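Local coordinates for protein OBCA, Oxalate Biosynthetic Component A (Burkholderia glumae, PDB 4NNB) that has a TIM-barrel core and holds a magnesium ion together with an oxaloacetate ion, at residues Val132-Thr137 and Val485-Lys491; Glu269-Ile273 and Ala516-Arg520; Leu398-Val403 and Gln429-Val433. All coordinates share one frame; numbering follows the deposited sequence.

Contact 1: Val132-Thr137 and Val485-Lys491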
ATOM      1  N   VAL A 132     -14.142  -6.669 -11.414  1.00 24.22           N
ATOM      2  CA  VAL A 132     -12.838  -6.314 -11.958  1.00 27.38           C
ATOM      3  C   VAL A 132     -11.749  -6.326 -10.862  1.00 26.48           C
ATOM      4  O   VAL A 132     -10.670  -6.880 -11.064  1.00 24.91           O
ATOM      5  CB  VAL A 132     -12.869  -4.969 -12.724  1.00 25.50           C
ATOM      6  CG1 VAL A 132     -11.459  -4.559 -13.128  1.00 25.24           C
ATOM      7  CG2 VAL A 132     -13.738  -5.087 -13.982  1.00 25.70           C
ATOM      8  N   LEU A 133     -12.044  -5.750  -9.703  1.00 24.90           N
ATOM      9  CA  LEU A 133     -11.076  -5.744  -8.606  1.00 29.13           C
ATOM     10  C   LEU A 133     -10.795  -7.164  -8.102  1.00 25.31           C
ATOM     11  O   LEU A 133      -9.649  -7.520  -7.831  1.00 25.41           O
ATOM     12  CB  LEU A 133     -11.537  -4.818  -7.470  1.00 26.33           C
ATOM     13  CG  LEU A 133     -11.493  -3.327  -7.843  1.00 30.16           C
ATOM     14  CD1 LEU A 133     -12.369  -2.502  -6.901  1.00 32.36           C
ATOM     15  CD2 LEU A 133     -10.044  -2.769  -7.870  1.00 30.64           C
ATOM     16  N   GLN A 134     -11.831  -7.988  -7.999  1.00 25.76           N
ATOM     17  CA  GLN A 134     -11.616  -9.348  -7.526  1.00 27.76           C
ATOM     18  C   GLN A 134     -10.745 -10.151  -8.497  1.00 26.22           C
ATOM     19  O   GLN A 134      -9.785 -10.806  -8.084  1.00 24.87           O
ATOM     20  CB  GLN A 134     -12.938 -10.072  -7.289  1.00 27.42           C
ATOM     21  CG  GLN A 134     -12.730 -11.423  -6.625  1.00 27.22           C
ATOM     22  CD  GLN A 134     -12.081 -11.298  -5.264  1.00 29.30           C
ATOM     23  OE1 GLN A 134     -12.703 -10.827  -4.309  1.00 30.63           O
ATOM     24  NE2 GLN A 134     -10.818 -11.705  -5.168  1.00 28.47           N
ATOM     25  N   LEU A 135     -11.082 -10.102  -9.779  1.00 24.06           N
ATOM     26  CA  LEU A 135     -10.349 -10.878 -10.774  1.00 25.52           C
ATOM     27  C   LEU A 135      -8.931 -10.349 -11.018  1.00 26.60           C
ATOM     28  O   LEU A 135      -8.010 -11.131 -11.235  1.00 25.38           O
ATOM     29  CB  LEU A 135     -11.142 -10.979 -12.086  1.00 25.14           C
ATOM     30  CG  LEU A 135     -12.421 -11.835 -12.030  1.00 27.55           C
ATOM     31  CD1 LEU A 135     -13.056 -11.971 -13.410  1.00 27.07           C
ATOM     32  CD2 LEU A 135     -12.149 -13.208 -11.440  1.00 24.81           C
ATOM     33  N   THR A 136      -8.746  -9.032 -10.986  1.00 23.36           N
ATOM     34  CA  THR A 136      -7.387  -8.497 -11.123  1.00 22.59           C
ATOM     35  C   THR A 136      -6.546  -8.746  -9.865  1.00 25.47           C
ATOM     36  O   THR A 136      -5.317  -8.769  -9.948  1.00 28.73           O
ATOM     37  CB  THR A 136      -7.327  -7.004 -11.553  1.00 24.76           C
ATOM     38  OG1 THR A 136      -8.054  -6.188 -10.624  1.00 26.80           O
ATOM     39  CG2 THR A 136      -7.895  -6.817 -12.963  1.00 24.93           C
ATOM     40  N   THR A 137      -7.204  -8.936  -8.718  1.00 25.45           N
ATOM     41  CA  THR A 137      -6.523  -9.389  -7.500  1.00 27.10           C
ATOM     42  C   THR A 137      -6.018 -10.811  -7.723  1.00 28.18           C
ATOM     43  O   THR A 137      -4.970 -11.200  -7.209  1.00 25.80           O
ATOM     44  CB  THR A 137      -7.461  -9.365  -6.266  1.00 29.14           C
ATOM     45  OG1 THR A 137      -7.886  -8.022  -6.010  1.00 29.93           O
ATOM     46  CG2 THR A 137      -6.761  -9.905  -5.014  1.00 29.55           C
ATOM     47  N   VAL A 485     -11.787  -0.255 -18.928  1.00 30.63           N
ATOM     48  CA  VAL A 485     -12.579  -1.322 -18.313  1.00 30.90           C
ATOM     49  C   VAL A 485     -13.826  -0.746 -17.652  1.00 32.54           C
ATOM     50  O   VAL A 485     -13.771   0.334 -17.053  1.00 34.41           O
ATOM     51  CB  VAL A 485     -11.721  -2.170 -17.318  1.00 32.26           C
ATOM     52  CG1 VAL A 485     -11.484  -1.416 -16.001  1.00 26.71           C
ATOM     53  CG2 VAL A 485     -12.359  -3.531 -17.062  1.00 30.63           C
ATOM     54  N   PRO A 486     -14.975  -1.431 -17.808  1.00 32.63           N
ATOM     55  CA  PRO A 486     -16.172  -0.950 -17.109  1.00 34.13           C
ATOM     56  C   PRO A 486     -15.918  -0.865 -15.611  1.00 34.60           C
ATOM     57  O   PRO A 486     -15.210  -1.718 -15.052  1.00 29.18           O
ATOM     58  CB  PRO A 486     -17.216  -2.030 -17.419  1.00 34.97           C
ATOM     59  CG  PRO A 486     -16.811  -2.539 -18.776  1.00 37.43           C
ATOM     60  CD  PRO A 486     -15.287  -2.501 -18.776  1.00 34.61           C
ATOM     61  N   GLY A 487     -16.476   0.157 -14.973  1.00 34.98           N
ATOM     62  CA  GLY A 487     -16.190   0.427 -13.574  1.00 35.69           C
ATOM     63  C   GLY A 487     -14.989   1.347 -13.392  1.00 31.61           C
ATOM     64  O   GLY A 487     -14.882   2.052 -12.389  1.00 37.31           O
ATOM     65  N   GLY A 488     -14.070   1.313 -14.355  1.00 26.00           N
ATOM     66  CA  GLY A 488     -12.957   2.250 -14.422  1.00 30.15           C
ATOM     67  C   GLY A 488     -11.786   2.075 -13.457  1.00 32.74           C
ATOM     68  O   GLY A 488     -10.856   2.894 -13.476  1.00 28.24           O
ATOM     69  N   VAL A 489     -11.827   1.040 -12.613  1.00 30.68           N
ATOM     70  CA  VAL A 489     -10.781   0.807 -11.606  1.00 29.21           C
ATOM     71  C   VAL A 489     -10.324  -0.655 -11.604  1.00 30.40           C
ATOM     72  O   VAL A 489     -11.124  -1.556 -11.844  1.00 29.85           O
ATOM     73  CB  VAL A 489     -11.274   1.187 -10.183  1.00 31.89           C
ATOM     74  CG1 VAL A 489     -10.176   0.927  -9.107  1.00 28.72           C
ATOM     75  CG2 VAL A 489     -11.718   2.647 -10.139  1.00 32.92           C
ATOM     76  N   ARG A 490      -9.036  -0.886 -11.348  1.00 29.16           N
ATOM     77  CA  ARG A 490      -8.492  -2.240 -11.246  1.00 28.76           C
ATOM     78  C   ARG A 490      -7.255  -2.243 -10.349  1.00 30.98           C
ATOM     79  O   ARG A 490      -6.746  -1.182  -9.987  1.00 27.39           O
ATOM     80  CB  ARG A 490      -8.093  -2.765 -12.624  1.00 27.75           C
ATOM     81  CG  ARG A 490      -7.041  -1.888 -13.330  1.00 27.37           C
ATOM     82  CD  ARG A 490      -6.379  -2.644 -14.478  1.00 27.21           C
ATOM     83  NE  ARG A 490      -5.598  -1.792 -15.375  1.00 25.57           N
ATOM     84  CZ  ARG A 490      -4.309  -1.514 -15.202  1.00 31.39           C
ATOM     85  NH1 ARG A 490      -3.659  -2.016 -14.158  1.00 26.88           N
ATOM     86  NH2 ARG A 490      -3.672  -0.727 -16.059  1.00 26.87           N
ATOM     87  N   LYS A 491      -6.775  -3.435 -10.004  1.00 27.85           N
ATOM     88  CA  LYS A 491      -5.523  -3.578  -9.268  1.00 28.62           C
ATOM     89  C   LYS A 491      -4.368  -3.120 -10.144  1.00 27.24           C
ATOM     90  O   LYS A 491      -4.307  -3.439 -11.344  1.00 27.12           O
ATOM     91  CB  LYS A 491      -5.324  -5.031  -8.812  1.00 24.71           C
ATOM     92  CG  LYS A 491      -6.225  -5.430  -7.628  1.00 29.49           C
ATOM     93  CD  LYS A 491      -5.797  -4.689  -6.345  1.00 29.78           C
ATOM     94  CE  LYS A 491      -6.829  -4.739  -5.230  1.00 28.81           C
ATOM     95  NZ  LYS A 491      -6.778  -5.982  -4.408  1.00 25.76           N
TER
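Lys491 meets two threonine hydroxyls of helix 125-137, one through its backbone and one through its ammonium group. Its N donates to Thr136 OG1 over 3.1 Å, nearly straight at 169°. The side chain bends at chi2 (-69°) and chi4, which turns NZ back onto Thr137 OG1 at 2.8 Å; Arg197 O is a second acceptor for NZ. Each hydroxyl in turn donates to a carbonyl one turn back: Thr136 OG1 to Val132 O at 2.7 Å, Thr137 OG1 to Leu133 O at 2.6 Å. Both carbonyls therefore serve two donors, hydroxyl and backbone N, arriving from opposite faces.

The apolar part lies farther up the helix. Val132 CG2 lies alongside Val485 CG2 at 3.7 Å, the two side chains pointing opposite ways. Leu133 CD2 rests on the strand backbone, 3.8 Å from Arg490 CA. Separately, Val132 CG1 lies against the carbonyl Val489 O at 3.3 Å. The Arg490 guanidinium leads away to salt bridges with Asp482 and Glu497.

The axes of helix segment 132-137 and strand 489-491 run nearly parallel, 21° apart. A type II turn, Val485 to Gly488, precedes strand 489-491, which pairs antiparallel with strand 479-481. Leu133 also touches Thr479 of that partner, and Val132 reaches Leu120 on helix 117-121.

Contact 2: Glu269-Ile273 and Ala516-Arg520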
ATOM      1  N   GLU A 269      21.196   0.717 -10.238  1.00 31.12           N
ATOM      2  CA  GLU A 269      20.947   2.149 -10.285  1.00 29.83           C
ATOM      3  C   GLU A 269      21.665   2.819  -9.124  1.00 32.56           C
ATOM      4  O   GLU A 269      21.091   2.965  -8.039  1.00 31.39           O
ATOM      5  CB  GLU A 269      19.446   2.437 -10.192  1.00 32.20           C
ATOM      6  CG  GLU A 269      18.643   2.063 -11.434  1.00 33.98           C
ATOM      7  CD  GLU A 269      18.794   3.068 -12.566  1.00 30.92           C
ATOM      8  OE1 GLU A 269      19.328   4.177 -12.331  1.00 33.24           O
ATOM      9  OE2 GLU A 269      18.354   2.756 -13.690  1.00 35.60           O
ATOM     10  N   PRO A 270      22.922   3.229  -9.339  1.00 32.77           N
ATOM     11  CA  PRO A 270      23.701   3.832  -8.246  1.00 30.21           C
ATOM     12  C   PRO A 270      23.176   5.192  -7.802  1.00 31.75           C
ATOM     13  O   PRO A 270      23.555   5.670  -6.730  1.00 29.67           O
ATOM     14  CB  PRO A 270      25.107   3.980  -8.844  1.00 29.10           C
ATOM     15  CG  PRO A 270      24.931   3.857 -10.330  1.00 29.38           C
ATOM     16  CD  PRO A 270      23.747   2.960 -10.533  1.00 25.28           C
ATOM     17  N   ALA A 271      22.318   5.808  -8.611  1.00 28.24           N
ATOM     18  CA  ALA A 271      21.718   7.090  -8.240  1.00 31.90           C
ATOM     19  C   ALA A 271      20.528   6.931  -7.293  1.00 25.79           C
ATOM     20  O   ALA A 271      20.013   7.928  -6.788  1.00 27.93           O
ATOM     21  CB  ALA A 271      21.261   7.832  -9.476  1.00 30.30           C
ATOM     22  N   ALA A 272      20.068   5.697  -7.105  1.00 26.80           N
ATOM     23  CA  ALA A 272      18.847   5.450  -6.334  1.00 31.61           C
ATOM     24  C   ALA A 272      18.916   6.125  -4.982  1.00 27.91           C
ATOM     25  O   ALA A 272      19.919   6.006  -4.261  1.00 26.66           O
ATOM     26  CB  ALA A 272      18.616   3.977  -6.154  1.00 26.21           C
ATOM     27  N   ILE A 273      17.850   6.842  -4.646  1.00 25.55           N
ATOM     28  CA  ILE A 273      17.729   7.451  -3.326  1.00 24.74           C
ATOM     29  C   ILE A 273      16.811   6.586  -2.481  1.00 26.55           C
ATOM     30  O   ILE A 273      15.594   6.547  -2.698  1.00 24.43           O
ATOM     31  CB  ILE A 273      17.149   8.862  -3.422  1.00 26.94           C
ATOM     32  CG1 ILE A 273      18.031   9.720  -4.333  1.00 26.22           C
ATOM     33  CG2 ILE A 273      17.036   9.488  -2.023  1.00 22.96           C
ATOM     34  CD1 ILE A 273      17.447  11.070  -4.642  1.00 28.11           C
ATOM     35  N   ALA A 516      16.320  11.187  -9.998  1.00 30.07           N
ATOM     36  CA  ALA A 516      17.094  10.840  -8.808  1.00 35.22           C
ATOM     37  C   ALA A 516      18.383  11.654  -8.721  1.00 37.19           C
ATOM     38  O   ALA A 516      18.681  12.237  -7.680  1.00 30.88           O
ATOM     39  CB  ALA A 516      17.397   9.355  -8.784  1.00 35.57           C
ATOM     40  N   ALA A 517      19.139  11.707  -9.815  1.00 33.54           N
ATOM     41  CA  ALA A 517      20.401  12.444  -9.817  1.00 38.54           C
ATOM     42  C   ALA A 517      20.179  13.894  -9.429  1.00 30.68           C
ATOM     43  O   ALA A 517      20.988  14.482  -8.718  1.00 37.02           O
ATOM     44  CB  ALA A 517      21.098  12.349 -11.181  1.00 38.71           C
ATOM     45  N   GLN A 518      19.072  14.470  -9.882  1.00 31.71           N
ATOM     46  CA  GLN A 518      18.784  15.865  -9.579  1.00 30.87           C
ATOM     47  C   GLN A 518      18.374  16.090  -8.124  1.00 38.64           C
ATOM     48  O   GLN A 518      18.766  17.085  -7.507  1.00 34.34           O
ATOM     49  CB  GLN A 518      17.676  16.383 -10.485  1.00 40.36           C
ATOM     50  CG  GLN A 518      18.057  16.480 -11.959  1.00 39.44           C
ATOM     51  CD  GLN A 518      16.868  16.841 -12.802  1.00 43.66           C
ATOM     52  OE1 GLN A 518      15.934  16.044 -12.956  1.00 41.76           O
ATOM     53  NE2 GLN A 518      16.869  18.058 -13.331  1.00 52.51           N
ATOM     54  N   VAL A 519      17.555  15.187  -7.588  1.00 33.34           N
ATOM     55  CA  VAL A 519      17.112  15.311  -6.200  1.00 28.43           C
ATOM     56  C   VAL A 519      18.314  15.194  -5.263  1.00 28.55           C
ATOM     57  O   VAL A 519      18.436  15.987  -4.327  1.00 32.47           O
ATOM     58  CB  VAL A 519      15.977  14.291  -5.844  1.00 28.58           C
ATOM     59  CG1 VAL A 519      15.690  14.272  -4.317  1.00 23.58           C
ATOM     60  CG2 VAL A 519      14.713  14.632  -6.599  1.00 27.64           C
ATOM     61  N   ARG A 520      19.201  14.233  -5.531  1.00 30.22           N
ATOM     62  CA  ARG A 520      20.411  14.038  -4.733  1.00 30.16           C
ATOM     63  C   ARG A 520      21.221  15.308  -4.703  1.00 40.80           C
ATOM     64  O   ARG A 520      21.691  15.741  -3.653  1.00 38.16           O
ATOM     65  CB  ARG A 520      21.339  12.984  -5.337  1.00 36.89           C
ATOM     66  CG  ARG A 520      20.753  11.634  -5.553  1.00 45.67           C
ATOM     67  CD  ARG A 520      21.838  10.678  -5.995  1.00 41.10           C
ATOM     68  NE  ARG A 520      22.761  10.469  -4.896  1.00 41.93           N
ATOM     69  CZ  ARG A 520      22.708   9.426  -4.079  1.00 38.63           C
ATOM     70  NH1 ARG A 520      21.795   8.479  -4.266  1.00 35.74           N
ATOM     71  NH2 ARG A 520      23.583   9.322  -3.090  1.00 37.07           N
TER
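Arg520 NH1 donates to Ala271 O over 3.1 Å at an N-H...O angle of 158°, and the same nitrogen forms a salt bridge with Glu307. Ala272 O lies 3.1 Å from Arg520 NH1. Ala271 O sits at the edge of the guanidinium, near its plane, yet seen from the carbonyl the donor stands 75° out of plane, well above it and off the lone pairs. The bond is thus well aligned at the donor but not at the acceptor. Lys266 NZ, bonded to Ala272 O, is also close to Arg520 NH1; the carboxylate and carbonyl oxygens would be expected to offset these like charges.

The bend at chi3 (68°) turns NE and the guanidinium toward the loop; Arg520 CD itself lies 3.4 Å from Ala271 O. Ala516 CB approaches this oxygen too, at 3.6 Å. On the aliphatic part of Arg520, Ile273 and the arginine chain lie side by side, running opposite ways, with Ile273 CD1 3.5 Å from Arg520 CG. The same methyl extends to the helix wall, 3.7 Å from Val519 CG1.

Glu269 to Ala272 form a type I turn joining helix 255-268 to strand 273-276. In a TIM barrel such an alpha-to-beta loop lies at the N-terminal ends of the parallel strands. Ile273 bonds through its backbone to Val223 of the adjacent strand 222-229, while Ala272 and Ala516 both touch Met216 on helix 205-217.

Contact 3: Leu398-Val403 and Gln429-Val433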
ATOM      1  N   LEU A 398      -4.615  15.075  10.079  1.00 22.21           N
ATOM      2  CA  LEU A 398      -4.287  16.289   9.327  1.00 28.59           C
ATOM      3  C   LEU A 398      -5.542  16.852   8.660  1.00 31.62           C
ATOM      4  O   LEU A 398      -5.820  18.051   8.741  1.00 32.78           O
ATOM      5  CB  LEU A 398      -3.230  16.013   8.266  1.00 26.21           C
ATOM      6  CG  LEU A 398      -1.854  15.538   8.719  1.00 29.27           C
ATOM      7  CD1 LEU A 398      -0.932  15.561   7.509  1.00 26.10           C
ATOM      8  CD2 LEU A 398      -1.323  16.413   9.841  1.00 26.65           C
ATOM      9  N   ILE A 399      -6.278  15.975   7.984  1.00 30.98           N
ATOM     10  CA  ILE A 399      -7.603  16.312   7.488  1.00 31.85           C
ATOM     11  C   ILE A 399      -8.555  15.787   8.546  1.00 27.39           C
ATOM     12  O   ILE A 399      -8.673  14.577   8.731  1.00 28.58           O
ATOM     13  CB  ILE A 399      -7.902  15.636   6.131  1.00 30.55           C
ATOM     14  CG1 ILE A 399      -6.861  16.046   5.078  1.00 29.03           C
ATOM     15  CG2 ILE A 399      -9.316  15.983   5.665  1.00 30.50           C
ATOM     16  CD1 ILE A 399      -7.016  15.339   3.713  1.00 31.57           C
ATOM     17  N   ALA A 400      -9.200  16.697   9.271  1.00 29.55           N
ATOM     18  CA  ALA A 400     -10.128  16.316  10.335  1.00 32.51           C
ATOM     19  C   ALA A 400     -11.066  15.221   9.849  1.00 35.87           C
ATOM     20  O   ALA A 400     -11.518  15.257   8.700  1.00 33.71           O
ATOM     21  CB  ALA A 400     -10.912  17.535  10.808  1.00 34.06           C
ATOM     22  N   ARG A 401     -11.336  14.234  10.701  1.00 34.08           N
ATOM     23  CA  ARG A 401     -12.117  13.081  10.274  1.00 38.85           C
ATOM     24  C   ARG A 401     -13.477  13.494   9.713  1.00 41.12           C
ATOM     25  O   ARG A 401     -13.899  12.971   8.686  1.00 39.18           O
ATOM     26  CB  ARG A 401     -12.295  12.048  11.392  1.00 38.90           C
ATOM     27  CG  ARG A 401     -13.228  10.898  10.980  1.00 38.63           C
ATOM     28  CD  ARG A 401     -13.175   9.713  11.931  1.00 38.90           C
ATOM     29  NE  ARG A 401     -13.947   8.585  11.412  1.00 46.31           N
ATOM     30  CZ  ARG A 401     -13.633   7.304  11.599  1.00 51.94           C
ATOM     31  NH1 ARG A 401     -14.395   6.346  11.079  1.00 44.57           N
ATOM     32  NH2 ARG A 401     -12.551   6.974  12.298  1.00 48.05           N
ATOM     33  N   VAL A 402     -14.137  14.448  10.366  1.00 38.83           N
ATOM     34  CA  VAL A 402     -15.438  14.920   9.884  1.00 41.52           C
ATOM     35  C   VAL A 402     -15.334  15.510   8.476  1.00 42.27           C
ATOM     36  O   VAL A 402     -16.220  15.299   7.639  1.00 41.16           O
ATOM     37  CB  VAL A 402     -16.106  15.924  10.852  1.00 40.23           C
ATOM     38  CG1 VAL A 402     -16.467  15.238  12.150  1.00 47.68           C
ATOM     39  CG2 VAL A 402     -15.201  17.111  11.123  1.00 41.20           C
ATOM     40  N   VAL A 403     -14.243  16.227   8.214  1.00 35.42           N
ATOM     41  CA  VAL A 403     -14.001  16.782   6.891  1.00 36.96           C
ATOM     42  C   VAL A 403     -13.599  15.671   5.918  1.00 41.29           C
ATOM     43  O   VAL A 403     -14.049  15.644   4.769  1.00 38.97           O
ATOM     44  CB  VAL A 403     -12.928  17.887   6.918  1.00 37.41           C
ATOM     45  CG1 VAL A 403     -12.649  18.403   5.510  1.00 37.36           C
ATOM     46  CG2 VAL A 403     -13.365  19.034   7.824  1.00 33.74           C
ATOM     47  N   GLN A 429      -7.960  22.138   4.785  1.00 34.59           N
ATOM     48  CA  GLN A 429      -7.439  21.435   5.952  1.00 37.14           C
ATOM     49  C   GLN A 429      -5.912  21.406   5.958  1.00 33.73           C
ATOM     50  O   GLN A 429      -5.284  21.597   7.002  1.00 33.75           O
ATOM     51  CB  GLN A 429      -8.003  20.016   6.014  1.00 37.52           C
ATOM     52  CG  GLN A 429      -9.463  19.958   6.401  1.00 39.46           C
ATOM     53  CD  GLN A 429      -9.668  20.284   7.857  1.00 39.90           C
ATOM     54  OE1 GLN A 429      -9.236  19.536   8.735  1.00 37.12           O
ATOM     55  NE2 GLN A 429     -10.314  21.414   8.127  1.00 36.37           N
ATOM     56  N   LEU A 430      -5.313  21.179   4.791  1.00 32.20           N
ATOM     57  CA  LEU A 430      -3.876  20.960   4.720  1.00 32.31           C
ATOM     58  C   LEU A 430      -3.073  22.252   4.649  1.00 34.84           C
ATOM     59  O   LEU A 430      -1.904  22.269   5.037  1.00 27.27           O
ATOM     60  CB  LEU A 430      -3.514  20.037   3.543  1.00 26.32           C
ATOM     61  CG  LEU A 430      -4.010  18.593   3.661  1.00 27.14           C
ATOM     62  CD1 LEU A 430      -3.769  17.835   2.344  1.00 28.05           C
ATOM     63  CD2 LEU A 430      -3.313  17.892   4.823  1.00 27.24           C
ATOM     64  N   ARG A 431      -3.694  23.329   4.159  1.00 30.34           N
ATOM     65  CA  ARG A 431      -2.970  24.590   3.960  1.00 32.87           C
ATOM     66  C   ARG A 431      -2.240  25.118   5.211  1.00 27.63           C
ATOM     67  O   ARG A 431      -1.052  25.431   5.126  1.00 27.28           O
ATOM     68  CB  ARG A 431      -3.875  25.682   3.353  1.00 37.15           C
ATOM     69  CG  ARG A 431      -3.214  27.053   3.247  1.00 38.00           C
ATOM     70  CD  ARG A 431      -2.751  27.337   1.842  1.00 43.34           C
ATOM     71  NE  ARG A 431      -3.896  27.497   0.948  1.00 45.86           N
ATOM     72  CZ  ARG A 431      -3.829  27.400  -0.372  1.00 42.88           C
ATOM     73  NH1 ARG A 431      -2.671  27.131  -0.955  1.00 40.09           N
ATOM     74  NH2 ARG A 431      -4.921  27.558  -1.106  1.00 44.84           N
ATOM     75  N   PRO A 432      -2.935  25.208   6.363  1.00 32.78           N
ATOM     76  CA  PRO A 432      -2.238  25.750   7.537  1.00 29.89           C
ATOM     77  C   PRO A 432      -1.119  24.823   8.006  1.00 32.75           C
ATOM     78  O   PRO A 432      -0.144  25.309   8.574  1.00 30.84           O
ATOM     79  CB  PRO A 432      -3.328  25.800   8.612  1.00 29.46           C
ATOM     80  CG  PRO A 432      -4.618  25.617   7.909  1.00 39.68           C
ATOM     81  CD  PRO A 432      -4.323  24.823   6.688  1.00 33.88           C
ATOM     82  N   VAL A 433      -1.261  23.515   7.783  1.00 32.78           N
ATOM     83  CA  VAL A 433      -0.191  22.566   8.116  1.00 30.65           C
ATOM     84  C   VAL A 433       1.029  22.864   7.256  1.00 30.69           C
ATOM     85  O   VAL A 433       2.145  23.014   7.769  1.00 27.78           O
ATOM     86  CB  VAL A 433      -0.652  21.090   7.936  1.00 31.94           C
ATOM     87  CG1 VAL A 433       0.519  20.110   8.084  1.00 26.16           C
ATOM     88  CG2 VAL A 433      -1.747  20.752   8.935  1.00 29.19           C
TER
HETATM   89  O   HOH W   1      -6.940  19.730  10.480  1.00 37.04           O
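The Gln429 carboxamide has Val403 over one face: CG2 stands almost directly above the plane, 3.9 Å from Gln429 CD. Its oxygen is engaged twice. Ala400 N donates to Gln429 OE1 over 2.9 Å at an N-H...O angle of 165°, tilted 29° from the carbonyl plane toward the side of Val403. A water donates to Gln429 OE1 as well, from beyond the opposite face, and at 2.7 Å it donates also to Leu398 O, bridging the two segments. The bend of Gln429 at chi2 (-72°) turns the amide toward segment 398-403, where OE1 reaches Ala400 N.

Ala400 occupies the N-cap position of helix 401-413, and the next backbone N, that of Arg401, bonds to Asp395 OD2. In the TIM-barrel fold this helix and helix 416-440 belong to the long connection between parallel strands 373-378 and 444-449; Gln429 joins the N-cap residue of the first helix to the second.

In its aliphatic part, Gln429 CG rests against both Val403 CG1, at 3.7 Å, and Ile399 CG2, at 4.0 Å. At the next residue, Leu430 CD2 packs on Leu398 CB at 3.9 Å and on Ile399 CG1 at 4.0 Å. Leu430 reaches Val461 and Leu465 of helix 458-465 as well, and Val433 touches His352 and Val355 of helix 352-359.

In the fold
From the N terminus, the chain first reaches 132-137, in the family's N-terminal domain, which waits some 350 residues for its partner 485-491. Meanwhile segment 269-273 opens contact 2, closed only by the C-terminal helix at 516-520, so the loops of contacts 1 and 2 cross. Contact 3, between 398-403 and 429-433, is a short excursion of the chain lying within both. Contact 1 joins the N-terminal domain to the hairpin after barrel strand 469-472; contact 2 joins the last helix to a barrel loop; contact 3 links two consecutive helices of one strand connection. None touch: the nearest atoms of any two are about 19 to 22 Å apart.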